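Local coordinates for protein NAD-dependent aldehyde dehydrogenase (Burkholderia multivorans, PDB 5UJU) that probably oxidises aldehydes to carboxylic acids with NAD+ as the electron acceptor, as a member of the aldehyde dehydrogenase family, at residues T20-R31 against L165-R176; A480-Y491 against R507-T517. All coordinates share one frame; numbering follows the deposited sequence.

Contact 1 (T20-R31 against L165-R176); sequences TLKRALAAIESR and LEAVAYAWDQLR
T20 opens the contact by laying its methyl CG2 near L165 CD2, and the next residue, L21, reaches W172. Its CG stands anti to the backbone N (chi1 180°), which carries CD2 over one face of the indole, 3.7 Å from the centroid of the five-membered ring, a CH-pi contact. A24 and A169 are small, so their CB atoms meet at 3.9 Å near the crossing, where the helix axes, almost perpendicular, come within 9.1 Å. L25 divides its branches: CD1 lies 3.5 Å from W172 CD1 and also over a face of the R176 guanidinium, while CD2 packs on D173 CB. R176 is itself steadied by D173, whose OD1 takes both NE and NH2 in a salt bridge. I28 is a knob in a hole formed by E166, A169, Y170 and D173, its CD1 4.0 Å from the Y170 ring centroid and 2° off the normal. At R31, water 1 accepts from NH2 and donates to E166 OE2, which also takes the amide of F528. Helix 97-132 packs against L21 and L165, helix 547-550 against Y170, and the second subunit reaches D173 and R31.

Contact 2 (A480-Y491 against R507-T517); sequences AAEHGALTLSVY and RGGVALSINLT
Y491 and L516 meet at the far end of two parallel strands, where the tyrosine reaches past its neighbour strand. From Y491, CB lies 4.2 Å from N515 OD1, an atom that accepts from the amide of S492. CG sits anti to the carbonyl carbon (chi1 -69°), sending the ring along the turn after the partner strand: CD1 comes near N515 CA, and L516 O lies at the ring edge, in its plane, 3.2 Å from CE1, with T517 CG2 also near CE1. At the tip, OH donates to L516 O at 2.7 Å, the donor tilted 19° from the carbonyl plane. A tyrosine suits this place because its long flat ring packs while its hydroxyl satisfies a main-chain oxygen.

Behind it the strands are joined by a parallel ladder. L488 N binds A511 O, S513 N binds L488 O at 2.8 Å, V490 N binds S513 O, and N515 N closes on V490 O almost straight, with 177° at the hydrogen. On one face L488, V490, L512 and I514 form an apolar layer, L488 CD2 to L512 CD1 being 3.8 Å, beneath helix 495-508. V510 presses CG2 to 3.4 Å from T487 C, this branch packing against the main chain before the ladder begins. G508, without a side chain, lets A480 CB come to 3.7 Å from its CA, and G509, with positive phi, ends the helix in a Schellman motif.

The chemistry is thus apolar on the side facing helix 495-508, while water 3 serves L486 O and A511 N where the strands do not pair directly, water 4 gives V490 O a second donor and serves L516 N, and the Y491 hydroxyl serves L516 O.

Overall arrangement
Contact 1 is complete before contact 2 begins along the chain; their centres lie about 27 Å apart, and their nearest atoms about 10 Å apart, without touching. They share no secondary-structure element: contact 1 crosses helices 18-30 and 158-175, whereas contact 2 joins neighbouring parallel strands of a beta-alpha-beta unit, 487-491 and 511-514, at the margin of a seven-stranded mixed sheet. What unites them is the dimer. Helix 158-175 meets the second subunit at D173 and Q174, and strand 511-514 pairs with a strand of that subunit, so the sheet continues across the interface. A helical crossing and a sheet edge thus both contribute to the surface on which the two copies assemble.

Contact 1 (T20-R31 against L165-R176)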
loop_
_atom_site.group_PDB
_atom_site.type_symbol
_atom_site.label_atom_id
_atom_site.label_comp_id
_atom_site.label_asym_id
_atom_site.label_seq_id
_atom_site.Cartn_x
_atom_site.Cartn_y
_atom_site.Cartn_z
ATOM N N THR A 20 3.755 18.993 -19.355
ATOM C CA THR A 20 2.862 19.071 -18.199
ATOM C C THR A 20 3.220 18.015 -17.158
ATOM O O THR A 20 3.237 18.298 -15.952
ATOM C CB THR A 20 1.406 18.905 -18.631
ATOM O OG1 THR A 20 1.051 19.946 -19.544
ATOM C CG2 THR A 20 0.484 18.976 -17.419
ATOM N N LEU A 21 3.547 16.803 -17.616
ATOM C CA LEU A 21 3.896 15.705 -16.720
ATOM C C LEU A 21 5.151 16.024 -15.920
ATOM O O LEU A 21 5.189 15.831 -14.695
ATOM C CB LEU A 21 4.102 14.428 -17.535
ATOM C CG LEU A 21 4.484 13.181 -16.745
ATOM C CD1 LEU A 21 3.365 12.846 -15.759
ATOM C CD2 LEU A 21 4.703 12.036 -17.711
ATOM N N LYS A 22 6.189 16.513 -16.600
ATOM C CA LYS A 22 7.437 16.845 -15.918
ATOM C C LYS A 22 7.221 17.930 -14.866
ATOM O O LYS A 22 7.783 17.863 -13.767
ATOM C CB LYS A 22 8.483 17.280 -16.942
ATOM N N ARG A 23 6.412 18.939 -15.189
ATOM C CA ARG A 23 6.121 19.998 -14.231
ATOM C C ARG A 23 5.300 19.475 -13.057
ATOM O O ARG A 23 5.474 19.927 -11.919
ATOM C CB ARG A 23 5.405 21.145 -14.939
ATOM C CG ARG A 23 5.154 22.361 -14.074
ATOM C CD ARG A 23 6.439 23.061 -13.642
ATOM N NE ARG A 23 6.184 24.104 -12.645
ATOM C CZ ARG A 23 6.088 23.891 -11.335
ATOM N NH1 ARG A 23 6.228 22.664 -10.847
ATOM N NH2 ARG A 23 5.846 24.909 -10.513
ATOM N N ALA A 24 4.395 18.522 -13.309
ATOM C CA ALA A 24 3.622 17.958 -12.210
ATOM C C ALA A 24 4.505 17.129 -11.282
ATOM O O ALA A 24 4.316 17.152 -10.059
ATOM C CB ALA A 24 2.456 17.134 -12.746
ATOM N N LEU A 25 5.461 16.380 -11.841
ATOM C CA LEU A 25 6.435 15.662 -11.019
ATOM C C LEU A 25 7.213 16.621 -10.125
ATOM O O LEU A 25 7.413 16.354 -8.931
ATOM C CB LEU A 25 7.413 14.875 -11.891
ATOM C CG LEU A 25 7.037 13.505 -12.443
ATOM C CD1 LEU A 25 8.163 13.007 -13.354
ATOM C CD2 LEU A 25 6.751 12.517 -11.331
ATOM N N ALA A 26 7.694 17.727 -10.697
ATOM C CA ALA A 26 8.402 18.715 -9.885
ATOM C C ALA A 26 7.489 19.315 -8.822
ATOM O O ALA A 26 7.946 19.621 -7.711
ATOM C CB ALA A 26 8.979 19.820 -10.771
ATOM N N ALA A 27 6.199 19.477 -9.138
ATOM C CA ALA A 27 5.266 20.091 -8.197
ATOM C C ALA A 27 5.024 19.205 -6.979
ATOM O O ALA A 27 5.015 19.700 -5.846
ATOM C CB ALA A 27 3.945 20.409 -8.900
ATOM N N ILE A 28 4.824 17.896 -7.181
ATOM C CA ILE A 28 4.531 17.028 -6.044
ATOM C C ILE A 28 5.716 16.926 -5.092
ATOM O O ILE A 28 5.520 16.691 -3.890
ATOM C CB ILE A 28 4.087 15.619 -6.492
ATOM C CG1 ILE A 28 5.207 14.905 -7.258
ATOM C CG2 ILE A 28 2.812 15.693 -7.311
ATOM C CD1 ILE A 28 4.836 13.473 -7.695
ATOM N N GLU A 29 6.937 17.159 -5.579
ATOM C CA GLU A 29 8.111 17.094 -4.717
ATOM C C GLU A 29 8.394 18.401 -3.976
ATOM O O GLU A 29 8.785 18.370 -2.803
ATOM C CB GLU A 29 9.339 16.707 -5.537
ATOM C CG GLU A 29 10.564 16.475 -4.690
ATOM C CD GLU A 29 11.643 15.728 -5.441
ATOM O OE1 GLU A 29 11.580 15.689 -6.689
ATOM O OE2 GLU A 29 12.548 15.173 -4.782
ATOM N N SER A 30 8.212 19.555 -4.624
ATOM C CA SER A 30 8.506 20.834 -3.977
ATOM C C SER A 30 7.338 21.348 -3.138
ATOM O O SER A 30 7.556 21.974 -2.093
ATOM C CB SER A 30 8.889 21.877 -5.027
ATOM O OG SER A 30 7.755 22.244 -5.783
ATOM N N ARG A 31 6.107 21.120 -3.602
ATOM C CA ARG A 31 4.872 21.380 -2.854
ATOM C C ARG A 31 4.591 22.874 -2.647
ATOM O O ARG A 31 3.880 23.252 -1.711
ATOM C CB ARG A 31 4.868 20.623 -1.515
ATOM C CG ARG A 31 5.058 19.099 -1.700
ATOM C CD ARG A 31 4.568 18.252 -0.515
ATOM N NE ARG A 31 3.108 18.121 -0.479
ATOM C CZ ARG A 31 2.397 17.290 -1.246
ATOM N NH1 ARG A 31 2.992 16.499 -2.140
ATOM N NH2 ARG A 31 1.075 17.249 -1.123
ATOM N N LEU A 165 -4.684 14.946 -12.047
ATOM C CA LEU A 165 -3.330 15.060 -12.578
ATOM C C LEU A 165 -2.292 14.729 -11.515
ATOM O O LEU A 165 -1.268 14.092 -11.801
ATOM C CB LEU A 165 -3.105 16.479 -13.100
ATOM C CG LEU A 165 -1.712 16.695 -13.706
ATOM C CD1 LEU A 165 -1.652 16.112 -15.076
ATOM C CD2 LEU A 165 -1.328 18.151 -13.745
ATOM N N GLU A 166 -2.556 15.141 -10.275
ATOM C CA GLU A 166 -1.709 14.766 -9.150
ATOM C C GLU A 166 -1.597 13.253 -9.016
ATOM O O GLU A 166 -0.501 12.715 -8.823
ATOM C CB GLU A 166 -2.277 15.387 -7.872
ATOM C CG GLU A 166 -1.482 15.095 -6.632
ATOM C CD GLU A 166 -2.117 15.747 -5.411
ATOM O OE1 GLU A 166 -3.316 15.491 -5.169
ATOM O OE2 GLU A 166 -1.419 16.506 -4.716
ATOM N N ALA A 167 -2.727 12.548 -9.116
ATOM C CA ALA A 167 -2.701 11.094 -9.027
ATOM C C ALA A 167 -1.887 10.479 -10.171
ATOM O O ALA A 167 -1.132 9.524 -9.958
ATOM C CB ALA A 167 -4.128 10.550 -9.020
ATOM N N VAL A 168 -2.034 11.015 -11.388
ATOM C CA VAL A 168 -1.262 10.517 -12.525
ATOM C C VAL A 168 0.225 10.751 -12.293
ATOM O O VAL A 168 1.059 9.880 -12.575
ATOM C CB VAL A 168 -1.740 11.185 -13.830
ATOM C CG1 VAL A 168 -0.816 10.827 -14.986
ATOM C CG2 VAL A 168 -3.168 10.773 -14.148
ATOM N N ALA A 169 0.576 11.916 -11.734
ATOM C CA ALA A 169 1.979 12.240 -11.494
ATOM C C ALA A 169 2.604 11.294 -10.470
ATOM O O ALA A 169 3.734 10.828 -10.660
ATOM C CB ALA A 169 2.113 13.699 -11.036
ATOM N N TYR A 170 1.893 11.012 -9.373
ATOM C CA TYR A 170 2.391 10.039 -8.397
ATOM C C TYR A 170 2.552 8.652 -9.023
ATOM O O TYR A 170 3.537 7.956 -8.753
ATOM C CB TYR A 170 1.458 9.970 -7.189
ATOM C CG TYR A 170 1.795 11.004 -6.134
ATOM C CD1 TYR A 170 1.123 12.219 -6.080
ATOM C CD2 TYR A 170 2.830 10.785 -5.237
ATOM C CE1 TYR A 170 1.450 13.182 -5.112
ATOM C CE2 TYR A 170 3.165 11.731 -4.276
ATOM C CZ TYR A 170 2.474 12.922 -4.225
ATOM O OH TYR A 170 2.822 13.839 -3.286
ATOM N N ALA A 171 1.579 8.222 -9.834
ATOM C CA ALA A 171 1.694 6.938 -10.525
ATOM C C ALA A 171 2.948 6.901 -11.387
ATOM O O ALA A 171 3.787 6.011 -11.239
ATOM C CB ALA A 171 0.449 6.677 -11.374
ATOM N N TRP A 172 3.103 7.888 -12.272
ATOM C CA TRP A 172 4.291 7.950 -13.123
ATOM C C TRP A 172 5.567 8.018 -12.280
ATOM O O TRP A 172 6.584 7.407 -12.627
ATOM C CB TRP A 172 4.182 9.152 -14.067
ATOM C CG TRP A 172 5.421 9.420 -14.887
ATOM C CD1 TRP A 172 6.171 10.562 -14.910
ATOM C CD2 TRP A 172 6.060 8.503 -15.785
ATOM N NE1 TRP A 172 7.234 10.416 -15.780
ATOM C CE2 TRP A 172 7.184 9.162 -16.329
ATOM C CE3 TRP A 172 5.780 7.192 -16.194
ATOM C CZ2 TRP A 172 8.030 8.554 -17.258
ATOM C CZ3 TRP A 172 6.630 6.583 -17.114
ATOM C CH2 TRP A 172 7.743 7.267 -17.629
ATOM N N ASP A 173 5.522 8.724 -11.144
ATOM C CA ASP A 173 6.702 8.825 -10.287
ATOM C C ASP A 173 7.207 7.445 -9.853
ATOM O O ASP A 173 8.417 7.214 -9.785
ATOM C CB ASP A 173 6.368 9.681 -9.066
ATOM C CG ASP A 173 7.606 10.196 -8.345
ATOM O OD1 ASP A 173 8.669 10.356 -8.978
ATOM O OD2 ASP A 173 7.500 10.453 -7.134
ATOM N N GLN A 174 6.292 6.518 -9.550
ATOM C CA GLN A 174 6.667 5.139 -9.236
ATOM C C GLN A 174 7.044 4.345 -10.489
ATOM O O GLN A 174 8.003 3.566 -10.472
ATOM C CB GLN A 174 5.518 4.416 -8.527
ATOM C CG GLN A 174 5.120 4.972 -7.193
ATOM C CD GLN A 174 6.307 5.000 -6.259
ATOM O OE1 GLN A 174 7.186 4.136 -6.332
ATOM N NE2 GLN A 174 6.332 5.962 -5.363
ATOM N N LEU A 175 6.258 4.474 -11.555
ATOM C CA LEU A 175 6.494 3.653 -12.746
ATOM C C LEU A 175 7.851 3.956 -13.375
ATOM O O LEU A 175 8.542 3.049 -13.850
ATOM C CB LEU A 175 5.365 3.857 -13.759
ATOM C CG LEU A 175 3.965 3.395 -13.339
ATOM C CD1 LEU A 175 2.882 3.895 -14.301
ATOM C CD2 LEU A 175 3.907 1.880 -13.201
ATOM N N ARG A 176 8.251 5.229 -13.396
ATOM C CA ARG A 176 9.493 5.593 -14.062
ATOM C C ARG A 176 10.731 5.067 -13.348
ATOM O O ARG A 176 11.811 5.096 -13.942
ATOM C CB ARG A 176 9.594 7.105 -14.206
ATOM C CG ARG A 176 9.847 7.812 -12.901
ATOM C CD ARG A 176 9.661 9.296 -13.068
ATOM N NE ARG A 176 9.899 10.007 -11.820
ATOM C CZ ARG A 176 10.908 10.847 -11.619
ATOM N NH1 ARG A 176 11.772 11.093 -12.596
ATOM N NH2 ARG A 176 11.034 11.462 -10.447
HETATM O O HOH W 1 -0.032 15.214 -2.534
#

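Contact 2 (A480-Y491 against R507-T517)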
loop_
_atom_site.group_PDB
_atom_site.type_symbol
_atom_site.label_atom_id
_atom_site.label_comp_id
_atom_site.label_asym_id
_atom_site.label_seq_id
_atom_site.Cartn_x
_atom_site.Cartn_y
_atom_site.Cartn_z
ATOM N N ALA A 480 -10.194 13.303 17.060
ATOM C CA ALA A 480 -9.696 13.036 15.713
ATOM C C ALA A 480 -9.171 11.609 15.591
ATOM O O ALA A 480 -9.427 10.931 14.589
ATOM C CB ALA A 480 -8.606 14.037 15.337
ATOM N N ALA A 481 -8.423 11.142 16.592
ATOM C CA ALA A 481 -7.861 9.797 16.524
ATOM C C ALA A 481 -8.944 8.732 16.646
ATOM O O ALA A 481 -8.882 7.694 15.980
ATOM C CB ALA A 481 -6.810 9.612 17.614
ATOM N N GLU A 482 -9.937 8.963 17.500
ATOM C CA GLU A 482 -10.963 7.954 17.721
ATOM C C GLU A 482 -12.055 8.018 16.661
ATOM O O GLU A 482 -12.461 6.987 16.118
ATOM C CB GLU A 482 -11.572 8.116 19.116
ATOM C CG GLU A 482 -12.734 7.163 19.388
ATOM C CD GLU A 482 -13.314 7.314 20.790
ATOM O OE1 GLU A 482 -12.662 7.957 21.646
ATOM O OE2 GLU A 482 -14.432 6.805 21.026
ATOM N N HIS A 483 -12.522 9.211 16.321
ATOM C CA HIS A 483 -13.654 9.311 15.417
ATOM C C HIS A 483 -13.271 9.718 13.997
ATOM O O HIS A 483 -14.138 9.701 13.112
ATOM C CB HIS A 483 -14.681 10.291 15.993
ATOM C CG HIS A 483 -15.201 9.881 17.335
ATOM N ND1 HIS A 483 -16.152 8.895 17.493
ATOM C CD2 HIS A 483 -14.885 10.302 18.584
ATOM C CE1 HIS A 483 -16.408 8.735 18.781
ATOM N NE2 HIS A 483 -15.652 9.576 19.465
ATOM N N GLY A 484 -12.007 10.053 13.751
ATOM C CA GLY A 484 -11.587 10.491 12.436
ATOM C C GLY A 484 -11.710 11.997 12.278
ATOM O O GLY A 484 -12.447 12.674 13.001
ATOM N N ALA A 485 -10.932 12.534 11.336
ATOM C CA ALA A 485 -11.003 13.962 11.047
ATOM C C ALA A 485 -10.189 14.256 9.804
ATOM O O ALA A 485 -9.122 13.669 9.609
ATOM C CB ALA A 485 -10.481 14.819 12.214
ATOM N N LEU A 486 -10.669 15.206 9.002
ATOM C CA LEU A 486 -9.918 15.708 7.860
ATOM C C LEU A 486 -9.191 17.013 8.137
ATOM O O LEU A 486 -8.125 17.234 7.566
ATOM C CB LEU A 486 -10.844 15.907 6.657
ATOM C CG LEU A 486 -11.352 14.645 5.963
ATOM C CD1 LEU A 486 -12.116 15.046 4.714
ATOM C CD2 LEU A 486 -10.210 13.669 5.616
ATOM N N THR A 487 -9.733 17.898 8.984
ATOM C CA THR A 487 -9.053 19.154 9.260
ATOM C C THR A 487 -9.135 19.485 10.739
ATOM O O THR A 487 -10.090 19.114 11.435
ATOM C CB THR A 487 -9.622 20.327 8.441
ATOM O OG1 THR A 487 -11.000 20.519 8.765
ATOM C CG2 THR A 487 -9.502 20.060 6.919
ATOM N N LEU A 488 -8.111 20.194 11.201
ATOM C CA LEU A 488 -8.045 20.771 12.537
ATOM C C LEU A 488 -7.495 22.185 12.400
ATOM O O LEU A 488 -6.495 22.398 11.709
ATOM C CB LEU A 488 -7.153 19.938 13.461
ATOM C CG LEU A 488 -6.852 20.551 14.838
ATOM C CD1 LEU A 488 -8.120 20.613 15.708
ATOM C CD2 LEU A 488 -5.733 19.757 15.511
ATOM N N SER A 489 -8.149 23.144 13.052
ATOM C CA SER A 489 -7.822 24.561 12.927
ATOM C C SER A 489 -7.613 25.144 14.320
ATOM O O SER A 489 -8.406 24.881 15.229
ATOM C CB SER A 489 -8.952 25.305 12.188
ATOM O OG SER A 489 -8.659 26.677 11.973
ATOM N N VAL A 490 -6.551 25.926 14.499
ATOM C CA VAL A 490 -6.250 26.493 15.808
ATOM C C VAL A 490 -6.028 27.996 15.682
ATOM O O VAL A 490 -5.384 28.471 14.739
ATOM C CB VAL A 490 -5.033 25.804 16.469
ATOM C CG1 VAL A 490 -3.774 25.995 15.638
ATOM C CG2 VAL A 490 -4.822 26.328 17.912
ATOM N N TYR A 491 -6.555 28.742 16.650
ATOM C CA TYR A 491 -6.355 30.182 16.774
ATOM C C TYR A 491 -5.660 30.422 18.102
ATOM O O TYR A 491 -6.231 30.136 19.163
ATOM C CB TYR A 491 -7.682 30.940 16.715
ATOM C CG TYR A 491 -8.323 30.895 15.363
ATOM C CD1 TYR A 491 -8.098 31.904 14.436
ATOM C CD2 TYR A 491 -9.132 29.819 14.992
ATOM C CE1 TYR A 491 -8.674 31.854 13.173
ATOM C CE2 TYR A 491 -9.710 29.755 13.729
ATOM C CZ TYR A 491 -9.479 30.778 12.827
ATOM O OH TYR A 491 -10.051 30.737 11.579
ATOM N N ARG A 507 -1.112 13.427 17.052
ATOM C CA ARG A 507 -1.923 12.431 17.746
ATOM C C ARG A 507 -3.168 12.090 16.941
ATOM O O ARG A 507 -3.481 10.912 16.728
ATOM C CB ARG A 507 -2.319 12.941 19.135
ATOM C CG ARG A 507 -3.271 12.001 19.874
ATOM C CD ARG A 507 -3.825 12.681 21.113
ATOM N NE ARG A 507 -4.610 11.796 21.968
ATOM C CZ ARG A 507 -5.285 12.213 23.044
ATOM N NH1 ARG A 507 -5.276 13.508 23.384
ATOM N NH2 ARG A 507 -5.969 11.341 23.781
ATOM N N GLY A 508 -3.884 13.115 16.471
ATOM C CA GLY A 508 -5.114 12.898 15.734
ATOM C C GLY A 508 -4.936 12.498 14.276
ATOM O O GLY A 508 -5.933 12.208 13.610
ATOM N N GLY A 509 -3.699 12.483 13.774
ATOM C CA GLY A 509 -3.430 12.225 12.370
ATOM C C GLY A 509 -4.219 13.115 11.428
ATOM O O GLY A 509 -4.842 12.623 10.483
ATOM N N VAL A 510 -4.186 14.425 11.661
ATOM C CA VAL A 510 -5.055 15.365 10.962
ATOM C C VAL A 510 -4.254 16.604 10.593
ATOM O O VAL A 510 -3.410 17.075 11.366
ATOM C CB VAL A 510 -6.289 15.729 11.821
ATOM C CG1 VAL A 510 -5.864 16.338 13.161
ATOM C CG2 VAL A 510 -7.235 16.656 11.075
ATOM N N ALA A 511 -4.511 17.119 9.396
ATOM C CA ALA A 511 -3.836 18.315 8.916
ATOM C C ALA A 511 -4.242 19.537 9.739
ATOM O O ALA A 511 -5.412 19.715 10.086
ATOM C CB ALA A 511 -4.159 18.536 7.438
ATOM N N LEU A 512 -3.263 20.379 10.047
ATOM C CA LEU A 512 -3.437 21.529 10.932
ATOM C C LEU A 512 -3.396 22.840 10.156
ATOM O O LEU A 512 -2.482 23.068 9.357
ATOM C CB LEU A 512 -2.353 21.544 11.999
ATOM C CG LEU A 512 -2.433 22.686 13.016
ATOM C CD1 LEU A 512 -3.667 22.539 13.887
ATOM C CD2 LEU A 512 -1.174 22.730 13.862
ATOM N N SER A 513 -4.365 23.714 10.425
ATOM C CA SER A 513 -4.363 25.088 9.940
ATOM C C SER A 513 -4.223 26.032 11.128
ATOM O O SER A 513 -4.867 25.833 12.165
ATOM C CB SER A 513 -5.647 25.388 9.153
ATOM O OG SER A 513 -5.772 24.518 8.019
ATOM N N ILE A 514 -3.383 27.060 10.979
ATOM C CA ILE A 514 -3.002 27.938 12.087
ATOM C C ILE A 514 -3.398 29.373 11.756
ATOM O O ILE A 514 -2.984 29.909 10.720
ATOM C CB ILE A 514 -1.496 27.853 12.377
ATOM C CG1 ILE A 514 -1.101 26.417 12.734
ATOM C CG2 ILE A 514 -1.124 28.796 13.516
ATOM C CD1 ILE A 514 0.327 26.065 12.344
ATOM N N ASN A 515 -4.188 29.987 12.639
ATOM C CA ASN A 515 -4.518 31.422 12.590
ATOM C C ASN A 515 -5.036 31.853 11.216
ATOM O O ASN A 515 -4.564 32.826 10.624
ATOM C CB ASN A 515 -3.313 32.274 13.007
ATOM C CG ASN A 515 -2.984 32.119 14.474
ATOM O OD1 ASN A 515 -3.880 31.910 15.288
ATOM N ND2 ASN A 515 -1.696 32.179 14.816
ATOM N N LEU A 516 -6.023 31.121 10.708
ATOM C CA LEU A 516 -6.674 31.498 9.449
ATOM C C LEU A 516 -7.587 32.703 9.671
ATOM O O LEU A 516 -8.745 32.558 10.072
ATOM C CB LEU A 516 -7.452 30.318 8.879
ATOM C CG LEU A 516 -6.672 29.056 8.510
ATOM C CD1 LEU A 516 -7.619 28.062 7.848
ATOM C CD2 LEU A 516 -5.465 29.367 7.604
ATOM N N THR A 517 -7.075 33.907 9.405
ATOM C CA THR A 517 -7.846 35.137 9.564
ATOM C C THR A 517 -8.011 35.903 8.256
ATOM O O THR A 517 -8.501 37.040 8.275
ATOM C CB THR A 517 -7.195 36.055 10.607
ATOM O OG1 THR A 517 -5.887 36.425 10.158
ATOM C CG2 THR A 517 -7.082 35.356 11.951
HETATM O O HOH W 2 -6.970 12.807 8.275
HETATM O O HOH W 3 -5.939 15.468 7.578
HETATM O O HOH W 4 -6.884 28.720 11.871
#